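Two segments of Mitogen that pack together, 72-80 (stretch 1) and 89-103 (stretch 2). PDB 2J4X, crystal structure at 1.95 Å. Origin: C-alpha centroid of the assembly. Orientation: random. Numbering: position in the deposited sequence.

Stretch 1 (72-80) VDIYALIKS
Stretch 2 89-103: YNYVDGGLIKTSDRE

A strand partner can be interrupted by a pair of glycines, and residues 72-80 and 89-103 of Mitogen illustrate how. Stretch 1 is extended from Val72 to Ile78; Lys79 (-88/-37) departs from it. Stretch 2 runs against it as two strand segments, 89-93 at 120° to its direction and 96-98 at a straighter 155°; the two stretches bury 880 Å² between them, both sides summed.

The first strand is anchored by its backbone. Tyr91 (phi/psi -98/137) gives its N to Ser80 O at 3.0 Å and receives Lys79 N on its O at 2.7 Å, both nearly linear. Its chi1 is m, and Ser80 O lies at the ring edge, near the ring plane. Val92 (-149/167, chi1 m) is a compact filler: its CG2 meets Ala76 CB at 3.5 Å and its CG1 lies 4.0 Å from Ile78 CG1, with Ile78 in the m, t rotamer. Here the backbones part enough for a water to enter, donating to Leu77 O at 2.5 Å and accepting from Asp93 N at 3.0 Å. Asp93 (-110/133, chi1 m) starts sideways, but its carboxylate comes nearer, and OD2 forms a salt bridge with Lys79 NZ at 3.0 Å. The long lysine (m, t, p, t) spans this exposed margin.

The chain then turns through two glycines with positive phi, Gly94 at 45/-136 and Gly95 at 84/8. Glycine suits Gly95 doubly, since an ideal CB would stand 2.5 Å from Tyr75 O and 2.6 Å from Ala76 CB. Tyr75 N donates a hydrogen bond to Gly95 O at 2.9 Å, while Ile74 CA lies 3.3 Å from the same Gly95 O in a CA-H...O contact. Tyr75 O is buried without a partner.

Regular pairing is found from Leu96 on, with Leu96 (-98/134; m, t) opposite Ile74 (m, t), CA to CA 4.9 Å. Their side chains share a sheet face, Leu96 CD2 touching Ile74 CG1 at 3.7 Å; Val72 CG1 adds a 3.4 Å contact to Leu96 CB. Ile97 (-139/127) forms the hydrogen-bonded pair with Asp73: Asp73 N to Ile97 O is 2.8 Å, and Ile97 N to Asp73 O is 3.1 Å. At Lys98, paired with Val72 (CA to CA 4.4 Å), the side chains diverge.

Asp73 (chi1 m, chi2 -5°) binds the segment after Lys98 with its buried carboxylate. Thr99 OG1 (chi1 m) donates to Asp73 OD1 at 2.7 Å; Asp101 N closes the turn onto Lys98 O at 2.7 Å. Arg102, whose CA-to-CB bond points toward stretch 1 (chi1 -111°, chi2 p, chi3 -146°, chi4 -68°), completes the arrangement with a weak, salt-bridging hydrogen bond from NH1 to Asp73 OD2 at 3.3 Å.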

# COMPACT_ATOMS: atom_id res chain seq x y z
N VAL A 72 0.91 -17.92 1.88
CA VAL A 72 1.17 -16.49 1.95
C VAL A 72 -0.12 -15.65 2.00
O VAL A 72 -1.12 -16.00 1.36
CB VAL A 72 2.05 -16.08 0.71
CG1 VAL A 72 2.15 -14.57 0.57
CG2 VAL A 72 3.45 -16.66 0.88
N ASP A 73 -0.11 -14.58 2.80
CA ASP A 73 -1.25 -13.65 2.88
C ASP A 73 -0.88 -12.54 1.90
O ASP A 73 0.27 -12.09 1.84
CB ASP A 73 -1.41 -13.05 4.28
CG ASP A 73 -1.97 -14.03 5.29
OD1 ASP A 73 -2.32 -15.16 4.88
OD2 ASP A 73 -2.06 -13.67 6.49
N ILE A 74 -1.86 -12.11 1.13
CA ILE A 74 -1.60 -11.09 0.12
C ILE A 74 -2.46 -9.85 0.23
O ILE A 74 -3.66 -9.94 0.41
CB ILE A 74 -1.86 -11.67 -1.29
CG1 ILE A 74 -1.13 -13.00 -1.45
CG2 ILE A 74 -1.41 -10.67 -2.37
CD1 ILE A 74 -1.40 -13.64 -2.78
N TYR A 75 -1.82 -8.69 0.16
CA TYR A 75 -2.51 -7.42 0.15
C TYR A 75 -1.69 -6.63 -0.86
O TYR A 75 -0.63 -6.12 -0.54
CB TYR A 75 -2.50 -6.71 1.49
CG TYR A 75 -3.47 -5.55 1.46
CD1 TYR A 75 -4.70 -5.64 2.08
CD2 TYR A 75 -3.21 -4.41 0.69
CE1 TYR A 75 -5.67 -4.64 1.93
CE2 TYR A 75 -4.16 -3.41 0.53
CZ TYR A 75 -5.39 -3.53 1.15
OH TYR A 75 -6.36 -2.57 0.96
N ALA A 76 -2.17 -6.56 -2.10
CA ALA A 76 -1.45 -5.84 -3.12
C ALA A 76 -2.37 -5.18 -4.12
O ALA A 76 -3.45 -5.69 -4.40
CB ALA A 76 -0.52 -6.78 -3.84
N LEU A 77 -1.95 -4.05 -4.64
CA LEU A 77 -2.71 -3.32 -5.64
C LEU A 77 -2.54 -4.08 -6.96
O LEU A 77 -1.45 -4.55 -7.27
CB LEU A 77 -2.15 -1.89 -5.77
CG LEU A 77 -2.75 -0.84 -6.72
CD1 LEU A 77 -4.13 -0.37 -6.29
CD2 LEU A 77 -1.81 0.33 -6.72
N ILE A 78 -3.61 -4.22 -7.74
CA ILE A 78 -3.54 -4.91 -9.03
C ILE A 78 -2.99 -3.94 -10.09
O ILE A 78 -3.47 -2.82 -10.19
CB ILE A 78 -4.95 -5.45 -9.45
CG1 ILE A 78 -5.42 -6.51 -8.44
CG2 ILE A 78 -4.91 -6.01 -10.86
CD1 ILE A 78 -6.78 -7.07 -8.70
N LYS A 79 -1.98 -4.35 -10.85
CA LYS A 79 -1.35 -3.52 -11.89
C LYS A 79 -2.08 -3.67 -13.21
O LYS A 79 -2.20 -2.72 -13.98
CB LYS A 79 0.10 -3.93 -12.12
CG LYS A 79 1.03 -3.70 -10.98
CD LYS A 79 2.15 -4.73 -11.00
CE LYS A 79 2.93 -4.75 -12.31
NZ LYS A 79 4.14 -5.64 -12.21
N SER A 80 -2.51 -4.90 -13.48
CA SER A 80 -3.21 -5.23 -14.70
C SER A 80 -3.83 -6.62 -14.62
O SER A 80 -3.56 -7.39 -13.70
CB SER A 80 -2.26 -5.14 -15.89
OG SER A 80 -1.04 -5.82 -15.65
N TYR A 89 -5.93 -13.56 -15.03
CA TYR A 89 -4.70 -13.33 -14.27
C TYR A 89 -4.77 -11.95 -13.64
O TYR A 89 -5.26 -11.00 -14.26
CB TYR A 89 -3.48 -13.40 -15.18
CG TYR A 89 -2.96 -14.79 -15.35
CD1 TYR A 89 -3.80 -15.83 -15.78
CD2 TYR A 89 -1.63 -15.09 -15.05
CE1 TYR A 89 -3.32 -17.14 -15.90
CE2 TYR A 89 -1.14 -16.39 -15.16
CZ TYR A 89 -2.00 -17.41 -15.59
OH TYR A 89 -1.52 -18.69 -15.70
N ASN A 90 -4.29 -11.83 -12.40
CA ASN A 90 -4.26 -10.55 -11.70
C ASN A 90 -2.80 -10.34 -11.36
O ASN A 90 -2.22 -11.13 -10.61
CB ASN A 90 -5.06 -10.60 -10.40
CG ASN A 90 -6.54 -10.89 -10.62
OD1 ASN A 90 -7.36 -10.66 -9.74
ND2 ASN A 90 -6.89 -11.40 -11.79
N TYR A 91 -2.19 -9.29 -11.90
CA TYR A 91 -0.79 -9.01 -11.63
C TYR A 91 -0.62 -7.95 -10.54
O TYR A 91 -1.34 -6.96 -10.52
CB TYR A 91 -0.09 -8.55 -12.89
CG TYR A 91 -0.18 -9.56 -14.01
CD1 TYR A 91 -1.28 -9.56 -14.87
CD2 TYR A 91 0.80 -10.53 -14.18
CE1 TYR A 91 -1.40 -10.51 -15.88
CE2 TYR A 91 0.68 -11.49 -15.18
CZ TYR A 91 -0.42 -11.47 -16.03
OH TYR A 91 -0.56 -12.43 -17.01
N VAL A 92 0.32 -8.18 -9.63
CA VAL A 92 0.59 -7.25 -8.54
C VAL A 92 2.07 -7.33 -8.18
O VAL A 92 2.76 -8.23 -8.62
CB VAL A 92 -0.24 -7.59 -7.28
CG1 VAL A 92 -1.69 -7.81 -7.65
CG2 VAL A 92 0.34 -8.83 -6.60
N ASP A 93 2.54 -6.36 -7.40
CA ASP A 93 3.93 -6.30 -6.93
C ASP A 93 3.89 -6.60 -5.44
O ASP A 93 3.08 -6.01 -4.73
CB ASP A 93 4.53 -4.90 -7.07
CG ASP A 93 4.84 -4.51 -8.51
OD1 ASP A 93 4.96 -3.28 -8.76
OD2 ASP A 93 4.97 -5.42 -9.38
N GLY A 94 4.77 -7.48 -4.97
CA GLY A 94 4.79 -7.80 -3.55
C GLY A 94 3.44 -8.05 -2.87
O GLY A 94 2.60 -8.76 -3.41
N GLY A 95 3.27 -7.47 -1.67
CA GLY A 95 2.04 -7.63 -0.90
C GLY A 95 2.03 -8.90 -0.07
O GLY A 95 1.04 -9.23 0.58
N LEU A 96 3.17 -9.60 -0.03
CA LEU A 96 3.27 -10.89 0.65
C LEU A 96 3.84 -10.93 2.05
O LEU A 96 4.85 -10.32 2.32
CB LEU A 96 4.08 -11.88 -0.21
CG LEU A 96 3.85 -11.84 -1.73
CD1 LEU A 96 4.62 -12.97 -2.38
CD2 LEU A 96 2.37 -11.96 -2.03
N ILE A 97 3.15 -11.65 2.92
CA ILE A 97 3.57 -11.88 4.28
C ILE A 97 3.25 -13.35 4.51
O ILE A 97 2.12 -13.79 4.25
CB ILE A 97 2.78 -11.05 5.32
CG1 ILE A 97 3.07 -9.56 5.15
CG2 ILE A 97 3.18 -11.48 6.73
CD1 ILE A 97 2.48 -8.69 6.23
N LYS A 98 4.22 -14.13 4.96
CA LYS A 98 3.92 -15.54 5.21
C LYS A 98 2.75 -15.69 6.18
O LYS A 98 2.67 -15.00 7.20
CB LYS A 98 5.16 -16.26 5.76
CG LYS A 98 6.14 -16.71 4.69
CD LYS A 98 7.35 -17.38 5.32
CE LYS A 98 8.37 -17.82 4.29
NZ LYS A 98 8.85 -16.69 3.47
N THR A 99 1.84 -16.60 5.86
CA THR A 99 0.69 -16.86 6.72
C THR A 99 1.11 -17.27 8.16
O THR A 99 0.36 -17.10 9.12
CB THR A 99 -0.21 -17.92 6.09
OG1 THR A 99 -0.79 -17.39 4.90
CG2 THR A 99 -1.32 -18.31 7.04
N SER A 100 2.33 -17.79 8.29
CA SER A 100 2.86 -18.19 9.60
C SER A 100 3.49 -16.97 10.32
O SER A 100 3.81 -17.04 11.51
CB SER A 100 3.89 -19.30 9.41
N ASP A 101 3.65 -15.86 9.58
CA ASP A 101 4.21 -14.59 10.06
C ASP A 101 3.11 -13.68 10.60
O ASP A 101 3.37 -12.53 11.01
CB ASP A 101 4.93 -13.83 8.93
CG ASP A 101 6.35 -14.29 8.72
OD1 ASP A 101 7.01 -14.68 9.71
OD2 ASP A 101 6.82 -14.25 7.56
N ARG A 102 1.89 -14.19 10.58
CA ARG A 102 0.74 -13.43 11.03
C ARG A 102 0.32 -13.60 12.48
O ARG A 102 -0.27 -14.61 12.86
CB ARG A 102 -0.44 -13.70 10.09
CG ARG A 102 -0.82 -12.49 9.24
CD ARG A 102 0.39 -11.77 8.62
NE ARG A 102 0.18 -10.31 8.53
CZ ARG A 102 -0.69 -9.71 7.71
NH1 ARG A 102 -1.45 -10.45 6.91
NH2 ARG A 102 -0.82 -8.38 7.70
N GLU A 103 0.66 -12.60 13.29
CA GLU A 103 0.29 -12.55 14.69
C GLU A 103 -0.84 -11.51 14.65
O GLU A 103 -0.76 -10.55 13.88
CB GLU A 103 1.45 -12.02 15.53
CG GLU A 103 1.05 -11.64 16.95
CD GLU A 103 2.04 -10.70 17.63
OE1 GLU A 103 3.18 -11.13 17.90
OE2 GLU A 103 1.66 -9.54 17.89
O HOH W 1 0.84 -4.11 -6.41